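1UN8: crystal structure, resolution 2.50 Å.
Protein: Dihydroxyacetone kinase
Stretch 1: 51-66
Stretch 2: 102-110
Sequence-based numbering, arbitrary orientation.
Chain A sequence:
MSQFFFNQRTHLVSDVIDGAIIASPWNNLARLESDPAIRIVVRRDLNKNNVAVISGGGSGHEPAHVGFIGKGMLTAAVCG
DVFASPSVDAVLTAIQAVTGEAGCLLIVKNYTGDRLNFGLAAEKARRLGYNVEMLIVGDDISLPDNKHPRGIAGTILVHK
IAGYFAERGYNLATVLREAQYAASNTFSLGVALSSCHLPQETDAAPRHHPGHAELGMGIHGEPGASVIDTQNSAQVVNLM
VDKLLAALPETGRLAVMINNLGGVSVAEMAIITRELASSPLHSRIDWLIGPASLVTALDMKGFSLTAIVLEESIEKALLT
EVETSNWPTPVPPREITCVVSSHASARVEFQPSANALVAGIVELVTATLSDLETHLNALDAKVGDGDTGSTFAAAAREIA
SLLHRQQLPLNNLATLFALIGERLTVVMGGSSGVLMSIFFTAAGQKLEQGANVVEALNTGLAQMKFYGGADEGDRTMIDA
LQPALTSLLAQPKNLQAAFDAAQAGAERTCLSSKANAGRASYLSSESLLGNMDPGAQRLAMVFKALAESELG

Stretch 1 (51-66) VAVISGGGSGHEPAHV
Stretch 2 (102-110) AGCLLIVKN

In neighbouring parallel strands, backbone pairing can give way to side chains and water; dihydroxyacetone kinase gives a clear example. The strand beginning at Ala52 and strand 104-109 run in the same direction at 23°, pairing Ala52 with Cys104, Val53 with Leu105 and Ile54 with Leu106 (CA to CA 4.3, 4.9 and 5.0 Å). Ala52-Ile54 are extended (phi -83 to -116°, psi 101 to 145°). Ala52 and Ile54 make the backbone hydrogen bonds: Ala52 N to Gly103 O (3.0 Å), Leu105 N to Ala52 O (2.7 Å), Ile54 N to Leu105 O (3.0 Å) and Ile107 N to Ile54 O (2.9 Å).

One face carries Ala52, Ile54 (m, t), Cys104 (p) and Leu106, whose m, t rotamer brings its end nearer: CD2 lies 3.8 Å from Ile54 CB. The other carries Val53 (t) and Leu105 (t, p); Val53 CG1 also lies 4.0 Å from CG1 of Ile107 (m, chi2 -121°).

Beyond, Ser55 (t) sends OG to Ile107 O (3.1 Å), while a water bridges Gly56 O and Lys109 N. Lys109 (m, t, m, m) curls NZ back to that water and to His65 NE2 (3.0 Å), at the ring edge (chi1 -66°, chi2 -90°; cis peptide before His65). Gly56 (139/-152) and Gly57 (129/-168) need glycine: a CB would jam against the preceding carbonyl, and Gly57's would crowd Lys109 NZ.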

# COMPACT_ATOMS: atom_id res chain seq x y z
N VAL A 51 -30.98 3.79 -12.18
CA VAL A 51 -31.08 3.03 -10.95
C VAL A 51 -29.87 3.31 -10.06
O VAL A 51 -28.74 3.36 -10.53
CB VAL A 51 -31.15 1.52 -11.23
CG1 VAL A 51 -30.98 0.74 -9.93
CG2 VAL A 51 -32.49 1.18 -11.88
N ALA A 52 -30.13 3.52 -8.78
CA ALA A 52 -29.05 3.79 -7.84
C ALA A 52 -28.42 2.48 -7.36
O ALA A 52 -29.12 1.50 -7.07
CB ALA A 52 -29.59 4.58 -6.65
N VAL A 53 -27.10 2.45 -7.28
CA VAL A 53 -26.38 1.28 -6.79
C VAL A 53 -25.67 1.69 -5.50
O VAL A 53 -24.60 2.33 -5.54
CB VAL A 53 -25.33 0.80 -7.82
CG1 VAL A 53 -24.62 -0.45 -7.32
CG2 VAL A 53 -25.99 0.53 -9.16
N ILE A 54 -26.23 1.33 -4.35
CA ILE A 54 -25.66 1.69 -3.05
C ILE A 54 -24.87 0.54 -2.43
O ILE A 54 -25.24 -0.64 -2.59
CB ILE A 54 -26.76 2.11 -2.05
CG1 ILE A 54 -27.26 3.52 -2.38
CG2 ILE A 54 -26.23 2.04 -0.62
CD1 ILE A 54 -28.50 3.91 -1.60
N SER A 55 -23.80 0.88 -1.73
CA SER A 55 -23.01 -0.13 -1.05
C SER A 55 -22.49 0.42 0.27
O SER A 55 -22.96 1.45 0.76
CB SER A 55 -21.84 -0.59 -1.91
OG SER A 55 -21.26 -1.78 -1.40
N GLY A 56 -21.50 -0.26 0.84
CA GLY A 56 -20.94 0.19 2.10
C GLY A 56 -20.67 -0.95 3.06
O GLY A 56 -20.40 -2.08 2.63
N GLY A 57 -20.72 -0.64 4.35
CA GLY A 57 -20.43 -1.62 5.37
C GLY A 57 -19.40 -1.01 6.31
O GLY A 57 -19.13 0.19 6.24
N GLY A 58 -18.83 -1.83 7.19
CA GLY A 58 -17.84 -1.32 8.13
C GLY A 58 -16.67 -0.73 7.39
O GLY A 58 -16.38 -1.13 6.27
N SER A 59 -15.97 0.22 8.01
CA SER A 59 -14.82 0.84 7.36
C SER A 59 -13.52 0.07 7.67
O SER A 59 -13.50 -0.84 8.49
CB SER A 59 -14.68 2.30 7.80
OG SER A 59 -15.86 3.02 7.48
N GLY A 60 -12.44 0.46 7.00
CA GLY A 60 -11.18 -0.21 7.20
C GLY A 60 -10.82 -1.02 5.97
O GLY A 60 -9.84 -1.78 5.99
N HIS A 61 -11.51 -0.73 4.84
CA HIS A 61 -11.25 -1.50 3.61
C HIS A 61 -11.02 -0.53 2.49
O HIS A 61 -11.09 -0.92 1.33
CB HIS A 61 -12.41 -2.44 3.20
CG HIS A 61 -12.97 -3.26 4.32
ND1 HIS A 61 -12.19 -4.13 5.05
CD2 HIS A 61 -14.22 -3.34 4.82
CE1 HIS A 61 -12.94 -4.72 5.97
NE2 HIS A 61 -14.18 -4.26 5.85
N GLU A 62 -10.75 0.73 2.85
CA GLU A 62 -10.46 1.78 1.89
C GLU A 62 -9.38 1.29 0.93
O GLU A 62 -8.46 0.56 1.37
CB GLU A 62 -9.94 3.01 2.63
CG GLU A 62 -10.94 3.63 3.58
CD GLU A 62 -11.16 2.81 4.84
OE1 GLU A 62 -10.32 1.95 5.13
OE2 GLU A 62 -12.18 3.02 5.54
N PRO A 63 -9.45 1.66 -0.35
CA PRO A 63 -10.48 2.54 -0.93
C PRO A 63 -11.94 2.07 -1.05
O PRO A 63 -12.77 2.88 -1.52
CB PRO A 63 -9.94 2.83 -2.34
CG PRO A 63 -9.13 1.60 -2.66
CD PRO A 63 -8.48 1.21 -1.36
N ALA A 64 -12.27 0.85 -0.67
CA ALA A 64 -13.68 0.43 -0.72
C ALA A 64 -14.38 1.12 0.43
O ALA A 64 -13.81 1.20 1.50
CB ALA A 64 -13.79 -1.07 -0.56
N HIS A 65 -15.58 1.64 0.22
CA HIS A 65 -16.28 1.58 -1.07
C HIS A 65 -16.36 2.96 -1.69
O HIS A 65 -16.75 3.11 -2.85
CB HIS A 65 -17.70 1.02 -0.89
CG HIS A 65 -17.72 -0.42 -0.47
ND1 HIS A 65 -17.73 -1.45 -1.37
CD2 HIS A 65 -17.73 -0.98 0.76
CE1 HIS A 65 -17.75 -2.60 -0.72
NE2 HIS A 65 -17.75 -2.35 0.58
N VAL A 66 -15.98 3.97 -0.91
CA VAL A 66 -16.00 5.36 -1.38
C VAL A 66 -15.17 5.54 -2.66
O VAL A 66 -15.51 6.36 -3.51
CB VAL A 66 -15.46 6.29 -0.29
CG1 VAL A 66 -15.27 7.67 -0.83
CG2 VAL A 66 -16.36 6.29 0.95
N ALA A 102 -36.81 4.91 -10.36
CA ALA A 102 -36.11 3.77 -10.95
C ALA A 102 -35.71 2.72 -9.91
O ALA A 102 -35.47 1.56 -10.26
CB ALA A 102 -34.87 4.26 -11.71
N GLY A 103 -35.63 3.13 -8.65
CA GLY A 103 -35.24 2.21 -7.59
C GLY A 103 -33.73 2.10 -7.39
O GLY A 103 -32.94 2.70 -8.13
N CYS A 104 -33.33 1.31 -6.39
CA CYS A 104 -31.92 1.12 -6.10
C CYS A 104 -31.58 -0.32 -5.74
O CYS A 104 -32.40 -1.06 -5.19
CB CYS A 104 -31.47 2.01 -4.95
SG CYS A 104 -32.11 1.47 -3.36
N LEU A 105 -30.34 -0.69 -6.05
CA LEU A 105 -29.82 -2.01 -5.75
C LEU A 105 -28.80 -1.89 -4.62
O LEU A 105 -27.81 -1.15 -4.74
CB LEU A 105 -29.14 -2.59 -6.99
CG LEU A 105 -28.22 -3.77 -6.70
CD1 LEU A 105 -29.05 -4.91 -6.12
CD2 LEU A 105 -27.49 -4.22 -7.97
N LEU A 106 -29.05 -2.57 -3.51
CA LEU A 106 -28.11 -2.55 -2.40
C LEU A 106 -27.15 -3.73 -2.64
O LEU A 106 -27.59 -4.87 -2.84
CB LEU A 106 -28.84 -2.74 -1.06
CG LEU A 106 -29.92 -1.73 -0.66
CD1 LEU A 106 -30.51 -2.13 0.68
CD2 LEU A 106 -29.35 -0.32 -0.61
N ILE A 107 -25.85 -3.47 -2.67
CA ILE A 107 -24.87 -4.53 -2.85
C ILE A 107 -24.22 -4.72 -1.47
O ILE A 107 -23.49 -3.84 -0.98
CB ILE A 107 -23.79 -4.14 -3.88
CG1 ILE A 107 -24.46 -3.80 -5.22
CG2 ILE A 107 -22.77 -5.29 -4.02
CD1 ILE A 107 -24.01 -4.64 -6.38
N VAL A 108 -24.48 -5.86 -0.84
CA VAL A 108 -23.96 -6.12 0.49
C VAL A 108 -23.01 -7.32 0.63
O VAL A 108 -23.32 -8.42 0.17
CB VAL A 108 -25.12 -6.32 1.48
CG1 VAL A 108 -24.59 -6.61 2.87
CG2 VAL A 108 -25.99 -5.08 1.49
N LYS A 109 -21.86 -7.09 1.27
CA LYS A 109 -20.89 -8.16 1.49
C LYS A 109 -21.51 -9.10 2.54
O LYS A 109 -22.20 -8.64 3.44
CB LYS A 109 -19.55 -7.58 1.98
CG LYS A 109 -18.85 -6.71 0.93
CD LYS A 109 -17.41 -6.34 1.32
CE LYS A 109 -17.33 -5.61 2.65
NZ LYS A 109 -18.20 -4.41 2.72
N ASN A 110 -21.27 -10.39 2.40
CA ASN A 110 -21.87 -11.37 3.31
C ASN A 110 -21.41 -11.32 4.77
O ASN A 110 -20.48 -12.00 5.16
CB ASN A 110 -21.66 -12.78 2.77
CG ASN A 110 -22.76 -13.74 3.20
OD1 ASN A 110 -23.58 -13.41 4.06
ND2 ASN A 110 -22.79 -14.93 2.59
O HOH W 1 -21.33 -4.61 2.82